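Local coordinates for centromeric protein-C, isoform A (PDB 6O2K) that probably serves as a chromatin-protein adaptor at the kinetochore, this chain being the dimeric cupin domain at its C-terminal end, at residues G92-E97 against Y125-A130; Y66-P71 against D132-L137; T12-W17 against A24-S29; S36-N41 against Y56-K61. All coordinates share one frame; numbering follows the deposited sequence.

Interaction 1. Residues G92-E97 against Y125-A130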
loop_
_atom_site.group_PDB
_atom_site.type_symbol
_atom_site.label_atom_id
_atom_site.label_comp_id
_atom_site.label_asym_id
_atom_site.label_seq_id
_atom_site.Cartn_x
_atom_site.Cartn_y
_atom_site.Cartn_z
ATOM N N GLY B 92 -9.747 2.207 8.872
ATOM C CA GLY B 92 -10.067 3.153 9.925
ATOM C C GLY B 92 -9.979 4.606 9.516
ATOM O O GLY B 92 -10.199 4.945 8.351
ATOM N N GLU B 93 -9.657 5.472 10.474
ATOM C CA GLU B 93 -9.666 6.917 10.274
ATOM C C GLU B 93 -8.562 7.532 11.125
ATOM O O GLU B 93 -8.340 7.094 12.266
ATOM C CB GLU B 93 -11.033 7.507 10.660
ATOM C CG GLU B 93 -11.292 8.951 10.224
ATOM C CD GLU B 93 -12.664 9.451 10.676
ATOM O OE1 GLU B 93 -13.543 8.604 10.961
ATOM O OE2 GLU B 93 -12.865 10.682 10.770
ATOM N N PHE B 94 -7.894 8.549 10.588
ATOM C CA PHE B 94 -6.783 9.179 11.284
ATOM C C PHE B 94 -6.892 10.694 11.192
ATOM O O PHE B 94 -7.363 11.240 10.195
ATOM C CB PHE B 94 -5.426 8.744 10.697
ATOM C CG PHE B 94 -5.032 7.333 11.041
ATOM C CD1 PHE B 94 -4.412 7.049 12.251
ATOM C CD2 PHE B 94 -5.273 6.289 10.151
ATOM C CE1 PHE B 94 -4.038 5.752 12.563
ATOM C CE2 PHE B 94 -4.903 4.985 10.463
ATOM C CZ PHE B 94 -4.290 4.716 11.673
ATOM N N ASN B 95 -6.430 11.365 12.242
ATOM C CA ASN B 95 -6.199 12.797 12.232
ATOM C C ASN B 95 -4.696 13.023 12.196
ATOM O O ASN B 95 -3.964 12.458 13.023
ATOM C CB ASN B 95 -6.806 13.462 13.470
ATOM C CG ASN B 95 -8.323 13.406 13.484
ATOM O OD1 ASN B 95 -8.966 13.352 12.437
ATOM N ND2 ASN B 95 -8.901 13.440 14.678
ATOM N N VAL B 96 -4.237 13.844 11.250
ATOM C CA VAL B 96 -2.814 14.124 11.067
ATOM C C VAL B 96 -2.589 15.622 11.195
ATOM O O VAL B 96 -3.277 16.410 10.538
ATOM C CB VAL B 96 -2.307 13.615 9.705
ATOM C CG1 VAL B 96 -0.815 13.949 9.525
ATOM C CG2 VAL B 96 -2.572 12.100 9.559
ATOM N N GLU B 97 -1.623 16.012 12.029
ATOM C CA GLU B 97 -1.230 17.410 12.185
ATOM C C GLU B 97 0.157 17.595 11.592
ATOM O O GLU B 97 1.070 16.826 11.918
ATOM C CB GLU B 97 -1.222 17.838 13.659
ATOM C CG GLU B 97 -2.340 17.251 14.528
ATOM C CD GLU B 97 -3.738 17.709 14.119
ATOM O OE1 GLU B 97 -4.644 16.843 14.029
ATOM O OE2 GLU B 97 -3.932 18.925 13.891
ATOM N N TYR B 125 5.206 16.163 12.209
ATOM C CA TYR B 125 3.878 15.596 12.032
ATOM C C TYR B 125 3.513 14.698 13.205
ATOM O O TYR B 125 4.371 14.012 13.774
ATOM C CB TYR B 125 3.794 14.822 10.703
ATOM C CG TYR B 125 4.620 13.559 10.669
ATOM C CD1 TYR B 125 6.008 13.604 10.551
ATOM C CD2 TYR B 125 4.011 12.311 10.769
ATOM C CE1 TYR B 125 6.761 12.428 10.543
ATOM C CE2 TYR B 125 4.747 11.146 10.755
ATOM C CZ TYR B 125 6.116 11.206 10.648
ATOM O OH TYR B 125 6.841 10.036 10.625
ATOM N N SER B 126 2.230 14.725 13.571
ATOM C CA SER B 126 1.682 13.819 14.574
ATOM C C SER B 126 0.424 13.147 14.032
ATOM O O SER B 126 -0.239 13.664 13.125
ATOM C CB SER B 126 1.370 14.553 15.880
ATOM O OG SER B 126 0.238 15.381 15.709
ATOM N N ILE B 127 0.094 11.988 14.614
ATOM C CA ILE B 127 -0.984 11.118 14.135
ATOM C C ILE B 127 -1.810 10.636 15.323
ATOM O O ILE B 127 -1.252 10.165 16.322
ATOM C CB ILE B 127 -0.431 9.904 13.370
ATOM C CG1 ILE B 127 0.571 10.328 12.292
ATOM C CG2 ILE B 127 -1.575 9.043 12.771
ATOM C CD1 ILE B 127 1.345 9.143 11.708
ATOM N N GLN B 128 -3.137 10.731 15.210
ATOM C CA GLN B 128 -4.048 10.148 16.197
ATOM C C GLN B 128 -5.116 9.328 15.489
ATOM O O GLN B 128 -5.725 9.797 14.525
ATOM C CB GLN B 128 -4.730 11.219 17.056
ATOM C CG GLN B 128 -5.646 10.646 18.144
ATOM C CD GLN B 128 -5.924 11.651 19.270
ATOM O OE1 GLN B 128 -5.833 12.864 19.072
ATOM N NE2 GLN B 128 -6.262 11.142 20.456
ATOM N N ASN B 129 -5.314 8.101 15.958
ATOM C CA ASN B 129 -6.473 7.299 15.579
ATOM C C ASN B 129 -7.745 8.061 15.918
ATOM O O ASN B 129 -7.960 8.430 17.074
ATOM C CB ASN B 129 -6.425 5.968 16.334
ATOM C CG ASN B 129 -7.445 4.956 15.837
ATOM O OD1 ASN B 129 -8.313 5.262 15.010
ATOM N ND2 ASN B 129 -7.348 3.732 16.358
ATOM N N ALA B 130 -8.590 8.302 14.924
ATOM C CA ALA B 130 -9.772 9.131 15.127
ATOM C C ALA B 130 -10.986 8.368 15.651
ATOM O O ALA B 130 -12.009 9.001 15.938
ATOM C CB ALA B 130 -10.153 9.835 13.822
HETATM O O HOH W 1 -6.731 14.142 16.814
#
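The F94 ring meets I127 on a slant: methyl CG2 of I127 comes to 3.5 Å from F94 CD1, and Q128 O and N129 CA approach the ring just as obliquely. Beyond this pair of strands F69 meets the same ring edge-to-face. A second flat group, the N129 amide, is held at both of its polar atoms: OD1 accepts from I131 N and S135 OG, ND2 donates to K70 O and K133 O. An alanine in place of F94 would probably leave I127 CG2 and F69 without the ring they pack on and open a gap between the two sheets.

The backbones run antiparallel, with N95-Q128 and E97-S126 as the hydrogen-bonded pairs; N95 N to Q128 O is 2.9 Å and nearly straight at 173°. Beyond the F94-N129 pair, A130 N still reaches E93 O at 2.9 Å, coming in above the carbonyl plane, and A130 CB sits 3.9 Å from E93 CG. On the face carrying N95, E97, S126 and Q128, one water accepts from N95 ND2 (3.1 Å) and donates to Q128 OE1 (2.7 Å), while Q128 NE2 bonds to Y72 O. S126 OG sits between its own backbone N and carbonyl carbon (chi1 72°), 3.4 Å from E97 CG, whose carboxylate goes on to H108. F94 and I127 face V89 and L87 of the opposite sheet, the two-sheet packing of a cupin beta-barrel.

Interaction 2. Residues Y66-P71 against D132-L137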
loop_
_atom_site.group_PDB
_atom_site.type_symbol
_atom_site.label_atom_id
_atom_site.label_comp_id
_atom_site.label_asym_id
_atom_site.label_seq_id
_atom_site.Cartn_x
_atom_site.Cartn_y
_atom_site.Cartn_z
ATOM N N TYR B 66 3.665 -0.903 8.136
ATOM C CA TYR B 66 2.357 -0.597 8.699
ATOM C C TYR B 66 2.510 -0.096 10.123
ATOM O O TYR B 66 3.354 -0.592 10.883
ATOM C CB TYR B 66 1.426 -1.829 8.703
ATOM C CG TYR B 66 1.183 -2.386 7.320
ATOM C CD1 TYR B 66 0.224 -1.835 6.488
ATOM C CD2 TYR B 66 1.932 -3.464 6.847
ATOM C CE1 TYR B 66 0.014 -2.342 5.196
ATOM C CE2 TYR B 66 1.727 -3.981 5.586
ATOM C CZ TYR B 66 0.773 -3.413 4.760
ATOM O OH TYR B 66 0.598 -3.937 3.496
ATOM N N MET B 67 1.672 0.878 10.475
ATOM C CA MET B 67 1.460 1.313 11.847
ATOM C C MET B 67 0.057 0.909 12.272
ATOM O O MET B 67 -0.918 1.241 11.587
ATOM C CB MET B 67 1.618 2.828 11.974
ATOM C CG MET B 67 2.927 3.371 11.483
ATOM S SD MET B 67 2.995 5.137 11.877
ATOM C CE MET B 67 4.299 5.700 10.774
ATOM N N ARG B 68 -0.033 0.206 13.401
ATOM C CA ARG B 68 -1.277 -0.252 14.001
ATOM C C ARG B 68 -1.514 0.575 15.258
ATOM O O ARG B 68 -0.666 0.586 16.175
ATOM C CB ARG B 68 -1.213 -1.747 14.342
ATOM C CG ARG B 68 -2.462 -2.283 15.020
ATOM C CD ARG B 68 -2.159 -3.551 15.819
ATOM N NE ARG B 68 -2.116 -4.733 14.967
ATOM C CZ ARG B 68 -1.409 -5.825 15.236
ATOM N NH1 ARG B 68 -1.446 -6.850 14.404
ATOM N NH2 ARG B 68 -0.662 -5.894 16.332
ATOM N N PHE B 69 -2.652 1.270 15.281
ATOM C CA PHE B 69 -3.024 2.183 16.350
ATOM C C PHE B 69 -4.183 1.599 17.136
ATOM O O PHE B 69 -5.204 1.200 16.560
ATOM C CB PHE B 69 -3.463 3.551 15.822
ATOM C CG PHE B 69 -2.340 4.447 15.383
ATOM C CD1 PHE B 69 -1.594 4.138 14.259
ATOM C CD2 PHE B 69 -2.063 5.624 16.073
ATOM C CE1 PHE B 69 -0.580 4.986 13.822
ATOM C CE2 PHE B 69 -1.045 6.480 15.650
ATOM C CZ PHE B 69 -0.295 6.147 14.527
ATOM N N LYS B 70 -4.036 1.613 18.450
ATOM C CA LYS B 70 -5.097 1.263 19.348
ATOM C C LYS B 70 -6.189 2.328 19.285
ATOM O O LYS B 70 -5.963 3.419 18.764
ATOM C CB LYS B 70 -4.538 1.143 20.755
ATOM C CG LYS B 70 -3.511 0.096 20.845
ATOM C CD LYS B 70 -4.248 -1.155 20.543
ATOM C CE LYS B 70 -3.299 -2.306 20.681
ATOM N NZ LYS B 70 -4.066 -3.511 20.349
ATOM N N PRO B 71 -7.382 2.054 19.815
ATOM C CA PRO B 71 -8.449 3.065 19.767
ATOM C C PRO B 71 -8.001 4.397 20.347
ATOM O O PRO B 71 -7.487 4.465 21.462
ATOM C CB PRO B 71 -9.567 2.439 20.608
ATOM C CG PRO B 71 -9.369 0.993 20.475
ATOM C CD PRO B 71 -7.878 0.770 20.351
ATOM N N ASP B 132 -12.869 4.677 17.804
ATOM C CA ASP B 132 -12.813 3.761 18.938
ATOM C C ASP B 132 -12.571 2.314 18.500
ATOM O O ASP B 132 -13.044 1.366 19.149
ATOM C CB ASP B 132 -14.103 3.896 19.753
ATOM C CG ASP B 132 -14.076 3.113 21.061
ATOM O OD1 ASP B 132 -15.164 2.889 21.631
ATOM O OD2 ASP B 132 -12.977 2.731 21.521
ATOM N N LYS B 133 -11.852 2.125 17.399
ATOM C CA LYS B 133 -11.426 0.817 16.927
ATOM C C LYS B 133 -9.968 0.911 16.499
ATOM O O LYS B 133 -9.437 1.999 16.264
ATOM C CB LYS B 133 -12.268 0.329 15.745
ATOM C CG LYS B 133 -13.766 0.324 15.968
ATOM C CD LYS B 133 -14.517 0.278 14.638
ATOM C CE LYS B 133 -13.709 -0.440 13.565
ATOM N NZ LYS B 133 -14.007 -1.897 13.523
ATOM N N VAL B 134 -9.322 -0.249 16.375
ATOM C CA VAL B 134 -7.961 -0.264 15.865
ATOM C C VAL B 134 -7.968 0.242 14.429
ATOM O O VAL B 134 -8.765 -0.214 13.600
ATOM C CB VAL B 134 -7.369 -1.677 15.951
ATOM C CG1 VAL B 134 -6.061 -1.743 15.179
ATOM C CG2 VAL B 134 -7.148 -2.069 17.393
ATOM N N SER B 135 -7.096 1.204 14.137
ATOM C CA SER B 135 -6.913 1.679 12.767
ATOM C C SER B 135 -5.498 1.358 12.315
ATOM O O SER B 135 -4.589 1.177 13.133
ATOM C CB SER B 135 -7.170 3.188 12.622
ATOM O OG SER B 135 -8.489 3.533 12.994
ATOM N N VAL B 136 -5.313 1.294 10.997
ATOM C CA VAL B 136 -4.058 0.845 10.409
ATOM C C VAL B 136 -3.699 1.764 9.254
ATOM O O VAL B 136 -4.539 2.027 8.386
ATOM C CB VAL B 136 -4.161 -0.605 9.901
ATOM C CG1 VAL B 136 -2.856 -1.042 9.267
ATOM C CG2 VAL B 136 -4.560 -1.543 11.031
ATOM N N LEU B 137 -2.450 2.231 9.223
ATOM C CA LEU B 137 -1.980 2.975 8.059
ATOM C C LEU B 137 -0.700 2.364 7.519
ATOM O O LEU B 137 0.071 1.735 8.247
ATOM C CB LEU B 137 -1.768 4.473 8.346
ATOM C CG LEU B 137 -0.703 4.991 9.313
ATOM C CD1 LEU B 137 0.684 4.952 8.702
ATOM C CD2 LEU B 137 -1.052 6.415 9.715
#
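M67 pairs with L137 and F69 with S135 through four backbone hydrogen bonds, the regular part of this antiparallel contact. M67 N to L137 O is 2.9 Å, whereas S135 N to F69 O stretches to 3.1 Å and bends to 145° where the pairing gives out. There V134 takes over with a CA-H...O contact, its CA 3.2 Å from F69 O.

Among apolar contacts, M67 and L137 lie side by side and point the same way, L137 CD1 resting 3.9 Å from M67 SD. L137 CG stands between its own backbone N and carbonyl carbon (chi1 66°), within touch of M67 CB. On the opposite face V134 CG1 crosses the stem of R68, 3.6 Å from its CG, and V134 CG2 comes to 4.2 Å from P71 CD. An alanine in place of V134 would probably leave R68 CG and the P71 ring without this neighbour, and the arginine stem freer to shift.

The charged ends look elsewhere. R68 makes a salt bridge to D52 and a cation-pi contact with F45, and donates to L18 O and W17 O; K133 NZ forms a salt bridge with D5 of the second subunit.

Strand 64-69 thus lies between strands 51-55 and 135-141, with F69 and L137 turned to I127 and F94 of the other sheet and R68 reaching the C-terminal end of helix 6-19.

Interaction 3. Residues T12-W17 against A24-S29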
loop_
_atom_site.group_PDB
_atom_site.type_symbol
_atom_site.label_atom_id
_atom_site.label_comp_id
_atom_site.label_asym_id
_atom_site.label_seq_id
_atom_site.Cartn_x
_atom_site.Cartn_y
_atom_site.Cartn_z
ATOM N N THR B 12 -9.521 -10.496 3.525
ATOM C CA THR B 12 -10.050 -10.308 4.868
ATOM C C THR B 12 -9.110 -10.885 5.922
ATOM O O THR B 12 -8.934 -10.291 6.992
ATOM C CB THR B 12 -11.445 -10.937 4.951
ATOM O OG1 THR B 12 -12.380 -10.057 4.313
ATOM C CG2 THR B 12 -11.859 -11.168 6.399
ATOM N N LYS B 13 -8.494 -12.039 5.646
ATOM C CA LYS B 13 -7.530 -12.590 6.589
ATOM C C LYS B 13 -6.366 -11.626 6.789
ATOM O O LYS B 13 -5.968 -11.346 7.929
ATOM C CB LYS B 13 -7.031 -13.956 6.108
ATOM C CG LYS B 13 -6.017 -14.593 7.052
ATOM C CD LYS B 13 -5.828 -16.096 6.774
ATOM C CE LYS B 13 -5.056 -16.321 5.469
ATOM N NZ LYS B 13 -4.522 -17.713 5.344
ATOM N N LEU B 14 -5.826 -11.088 5.686
ATOM C CA LEU B 14 -4.744 -10.112 5.796
ATOM C C LEU B 14 -5.159 -8.931 6.665
ATOM O O LEU B 14 -4.429 -8.538 7.586
ATOM C CB LEU B 14 -4.310 -9.624 4.410
ATOM C CG LEU B 14 -3.397 -8.384 4.411
ATOM C CD1 LEU B 14 -2.031 -8.734 5.005
ATOM C CD2 LEU B 14 -3.230 -7.791 3.009
ATOM N N MET B 15 -6.332 -8.349 6.391
ATOM C CA MET B 15 -6.719 -7.145 7.128
ATOM C C MET B 15 -6.995 -7.449 8.600
ATOM O O MET B 15 -6.659 -6.639 9.481
ATOM C CB MET B 15 -7.929 -6.482 6.473
ATOM C CG MET B 15 -8.244 -5.073 6.991
ATOM S SD MET B 15 -6.874 -3.894 6.950
ATOM C CE MET B 15 -6.451 -3.872 5.206
ATOM N N GLN B 16 -7.595 -8.604 8.892
ATOM C CA GLN B 16 -7.795 -8.996 10.284
ATOM C C GLN B 16 -6.461 -9.156 11.002
ATOM O O GLN B 16 -6.327 -8.784 12.176
ATOM C CB GLN B 16 -8.605 -10.291 10.347
ATOM C CG GLN B 16 -10.056 -10.092 9.961
ATOM C CD GLN B 16 -11.007 -10.637 10.998
ATOM O OE1 GLN B 16 -10.971 -11.823 11.327
ATOM N NE2 GLN B 16 -11.859 -9.768 11.534
ATOM N N TRP B 17 -5.455 -9.688 10.304
ATOM C CA TRP B 17 -4.133 -9.804 10.910
ATOM C C TRP B 17 -3.501 -8.432 11.146
ATOM O O TRP B 17 -2.898 -8.193 12.204
ATOM C CB TRP B 17 -3.232 -10.673 10.036
ATOM C CG TRP B 17 -1.965 -11.031 10.717
ATOM C CD1 TRP B 17 -1.782 -11.996 11.668
ATOM C CD2 TRP B 17 -0.698 -10.409 10.527
ATOM N NE1 TRP B 17 -0.470 -12.019 12.067
ATOM C CE2 TRP B 17 0.215 -11.050 11.386
ATOM C CE3 TRP B 17 -0.248 -9.371 9.717
ATOM C CZ2 TRP B 17 1.553 -10.690 11.448
ATOM C CZ3 TRP B 17 1.077 -9.014 9.780
ATOM C CH2 TRP B 17 1.963 -9.670 10.641
ATOM N N ALA B 24 -4.593 -15.901 12.594
ATOM C CA ALA B 24 -4.068 -16.582 11.421
ATOM C C ALA B 24 -3.254 -15.588 10.606
ATOM O O ALA B 24 -3.782 -14.535 10.237
ATOM C CB ALA B 24 -5.191 -17.156 10.571
ATOM N N PRO B 25 -1.984 -15.864 10.326
ATOM C CA PRO B 25 -1.185 -14.941 9.517
ATOM C C PRO B 25 -1.589 -15.016 8.055
ATOM O O PRO B 25 -2.194 -16.010 7.619
ATOM C CB PRO B 25 0.250 -15.447 9.723
ATOM C CG PRO B 25 0.084 -16.904 9.974
ATOM C CD PRO B 25 -1.199 -17.030 10.768
ATOM N N PRO B 26 -1.268 -13.991 7.267
ATOM C CA PRO B 26 -1.487 -14.084 5.820
ATOM C C PRO B 26 -0.807 -15.327 5.263
ATOM O O PRO B 26 0.166 -15.835 5.825
ATOM C CB PRO B 26 -0.848 -12.798 5.271
ATOM C CG PRO B 26 -0.661 -11.902 6.450
ATOM C CD PRO B 26 -0.499 -12.792 7.642
ATOM N N SER B 27 -1.344 -15.833 4.163
ATOM C CA SER B 27 -0.837 -17.074 3.596
ATOM C C SER B 27 0.578 -16.897 3.049
ATOM O O SER B 27 0.945 -15.839 2.536
ATOM C CB SER B 27 -1.765 -17.554 2.483
ATOM O OG SER B 27 -2.162 -16.482 1.642
ATOM N N ALA B 28 1.385 -17.945 3.168
ATOM C CA ALA B 28 2.738 -17.888 2.641
ATOM C C ALA B 28 2.766 -18.373 1.188
ATOM O O ALA B 28 1.753 -18.791 0.621
ATOM C CB ALA B 28 3.684 -18.700 3.526
ATOM N N SER B 29 3.942 -18.302 0.569
ATOM C CA SER B 29 4.128 -18.811 -0.781
ATOM C C SER B 29 5.577 -19.252 -0.933
ATOM O O SER B 29 6.463 -18.759 -0.238
ATOM C CB SER B 29 3.765 -17.760 -1.837
ATOM O OG SER B 29 4.881 -16.955 -2.167
HETATM O O HOH W 2 -5.889 -13.095 10.192
#
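K13 O is gripped twice: W17 N, one helical turn further on, donates to it at 2.9 Å, and so does a water whose other hydrogen goes to A24 O, only 2.6 Å away. The water thus ties the helix backbone to the returning loop beside the W17 indole. Over one face of that indole sit two proline groups, P25 CA and P26 CD, each 4.0 Å from the centroid of the five-membered ring. These are CH-pi contacts, and the P26 and W17 side chains cross at about a right angle, P26 CD lying over the indole face, offset toward the rim.

A helix-loop return of this kind, with consecutive prolines laid on a tryptophan, folds the N-terminal segment back on itself outside the cupin barrel. L14 adds to it from the helix side, its CD1 3.7 Å from P26 CG. K13 runs along the other flank: its chain bends at chi3 (72°), which puts CE 3.6 Å from P25 O, and CD reaches 4.0 Å to A24 CB.

Further along, P26 O accepts from N41 ND2, and the loop meets the second subunit, where R112 of that chain donates to A28 O and G114 of that chain packs on L14.

Interaction 4. Residues S36-N41 against Y56-K61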
loop_
_atom_site.group_PDB
_atom_site.type_symbol
_atom_site.label_atom_id
_atom_site.label_comp_id
_atom_site.label_asym_id
_atom_site.label_seq_id
_atom_site.Cartn_x
_atom_site.Cartn_y
_atom_site.Cartn_z
ATOM N N SER B 36 14.108 -10.940 -3.791
ATOM C CA SER B 36 13.380 -9.700 -4.027
ATOM C C SER B 36 11.979 -9.681 -3.433
ATOM O O SER B 36 11.344 -8.621 -3.431
ATOM C CB SER B 36 13.271 -9.431 -5.534
ATOM O OG SER B 36 14.509 -8.975 -6.047
ATOM N N VAL B 37 11.469 -10.807 -2.947
ATOM C CA VAL B 37 10.093 -10.864 -2.464
ATOM C C VAL B 37 10.080 -10.614 -0.960
ATOM O O VAL B 37 10.930 -11.127 -0.221
ATOM C CB VAL B 37 9.445 -12.222 -2.818
ATOM C CG1 VAL B 37 8.164 -12.438 -2.034
ATOM C CG2 VAL B 37 9.166 -12.308 -4.317
ATOM N N SER B 38 9.117 -9.803 -0.510
ATOM C CA SER B 38 8.761 -9.675 0.902
ATOM C C SER B 38 7.279 -10.010 1.050
ATOM O O SER B 38 6.416 -9.222 0.643
ATOM C CB SER B 38 9.074 -8.274 1.422
ATOM O OG SER B 38 10.455 -8.011 1.280
ATOM N N SER B 39 6.996 -11.166 1.653
ATOM C CA SER B 39 5.631 -11.652 1.796
ATOM C C SER B 39 4.984 -11.070 3.047
ATOM O O SER B 39 5.651 -10.784 4.034
ATOM C CB SER B 39 5.611 -13.179 1.868
ATOM O OG SER B 39 6.180 -13.631 3.088
ATOM N N ALA B 40 3.658 -10.897 2.996
ATOM C CA ALA B 40 2.952 -10.439 4.190
ATOM C C ALA B 40 3.048 -11.465 5.313
ATOM O O ALA B 40 2.995 -11.107 6.499
ATOM C CB ALA B 40 1.484 -10.147 3.870
ATOM N N ASN B 41 3.199 -12.745 4.957
ATOM C CA ASN B 41 3.347 -13.802 5.952
ATOM C C ASN B 41 4.555 -13.560 6.860
ATOM O O ASN B 41 4.558 -13.979 8.027
ATOM C CB ASN B 41 3.455 -15.142 5.221
ATOM C CG ASN B 41 3.759 -16.291 6.140
ATOM O OD1 ASN B 41 4.925 -16.591 6.425
ATOM N ND2 ASN B 41 2.708 -16.953 6.615
ATOM N N TYR B 56 8.013 -4.476 5.971
ATOM C CA TYR B 56 8.505 -5.474 5.038
ATOM C C TYR B 56 10.024 -5.529 5.095
ATOM O O TYR B 56 10.702 -4.495 5.150
ATOM C CB TYR B 56 8.046 -5.157 3.611
ATOM C CG TYR B 56 6.554 -5.309 3.399
ATOM C CD1 TYR B 56 5.995 -6.560 3.125
ATOM C CD2 TYR B 56 5.706 -4.207 3.452
ATOM C CE1 TYR B 56 4.632 -6.702 2.921
ATOM C CE2 TYR B 56 4.344 -4.343 3.241
ATOM C CZ TYR B 56 3.815 -5.596 2.982
ATOM O OH TYR B 56 2.457 -5.735 2.778
ATOM N N ASN B 57 10.554 -6.751 5.091
ATOM C CA ASN B 57 11.995 -6.991 5.143
ATOM C C ASN B 57 12.634 -6.767 3.767
ATOM O O ASN B 57 13.258 -7.654 3.180
ATOM C CB ASN B 57 12.254 -8.400 5.662
ATOM C CG ASN B 57 13.681 -8.609 6.085
ATOM O OD1 ASN B 57 14.400 -7.652 6.373
ATOM N ND2 ASN B 57 14.100 -9.868 6.143
ATOM N N THR B 58 12.454 -5.547 3.254
ATOM C CA THR B 58 13.083 -5.116 2.016
ATOM C C THR B 58 14.581 -4.897 2.225
ATOM O O THR B 58 15.091 -4.903 3.347
ATOM C CB THR B 58 12.450 -3.821 1.494
ATOM O OG1 THR B 58 12.580 -2.784 2.477
ATOM C CG2 THR B 58 10.972 -4.021 1.177
ATOM N N LYS B 59 15.287 -4.661 1.117
ATOM C CA LYS B 59 16.738 -4.511 1.187
ATOM C C LYS B 59 17.146 -3.301 2.024
ATOM O O LYS B 59 18.147 -3.360 2.751
ATOM C CB LYS B 59 17.325 -4.426 -0.221
ATOM C CG LYS B 59 17.181 -5.718 -1.012
ATOM C CD LYS B 59 18.219 -5.838 -2.133
ATOM C CE LYS B 59 19.443 -4.956 -1.891
ATOM N NZ LYS B 59 20.713 -5.607 -2.334
ATOM N N GLU B 60 16.380 -2.200 1.960
ATOM C CA GLU B 60 16.674 -1.016 2.769
ATOM C C GLU B 60 16.032 -1.054 4.160
ATOM O O GLU B 60 16.323 -0.177 4.982
ATOM C CB GLU B 60 16.243 0.265 2.029
ATOM C CG GLU B 60 17.030 1.508 2.462
ATOM C CD GLU B 60 16.855 2.711 1.535
ATOM O OE1 GLU B 60 17.590 3.710 1.709
ATOM O OE2 GLU B 60 15.985 2.670 0.643
ATOM N N LYS B 61 15.136 -2.014 4.413
ATOM C CA LYS B 61 14.698 -2.484 5.734
ATOM C C LYS B 61 13.734 -1.615 6.544
ATOM O O LYS B 61 13.250 -2.057 7.592
ATOM C CB LYS B 61 15.891 -2.626 6.693
ATOM C CG LYS B 61 16.986 -3.579 6.206
ATOM C CD LYS B 61 16.746 -5.042 6.562
ATOM C CE LYS B 61 17.114 -5.954 5.388
ATOM N NZ LYS B 61 18.059 -5.311 4.421
HETATM O O HOH W 3 8.560 -9.163 4.760
#
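S38 and Y56 make the tight part of this contact: S38 CB lies 3.9 Å from Y56 CD1, and S38 O comes to 3.7 Å from the same ring atom, approaching it on a slant. The ring continues past the backbone of A40, whose CA is 4.3 Å from Y56 CE1. S38 OG, anti to its own carbonyl carbon (chi1 -60°), turns to the start of the loop, 3.4 Å from N57 O and 4.0 Å from T58 CG2. Buried at its far end, Y56 OH is held by two oxygens, Y66 OH of its own chain and G114 O of the second subunit.

The other side is looser. N57 is exposed, and here a water accepts from N57 N at 3.1 Å and makes only a weak bond to S39 O. The loop keeps its shape by bonds of its own instead: T58 N donates to Y56 O at 2.8 Å, closing an inverse gamma turn centred on N57, and K61 N donates to T58 OG1 at 3.3 Å in an ST motif.

V37 and S38 pair antiparallel with a strand of the second subunit, A40 N donates to D115 of that chain, and K59 N to E118 of that chain. The contact therefore belongs to a dimer interface in which a short strand ahead of the barrel extends a sheet of the partner cupin.

Along the chain interaction 3 closes first, then interaction 4, and both precede interaction 1, which is nested inside the loop closed by interaction 2. Interactions 1 and 2, centres 10 Å apart, belong to the two facing sheets of the barrel and touch through N129 and the F94-F69 ring pair. Interactions 3 and 4, centres 16 Å apart, hold the N-terminal extension and meet where N41 bonds to P26 O. R68 to W17 O and Y66 OH to Y56 OH tie both to interaction 2. The centre of interaction 1 is about 25 Å from that of interaction 3 and 26 Å from that of interaction 4. Interactions 1 and 2 thus build the cupin core, while 2, 3 and 4 all reach the second subunit.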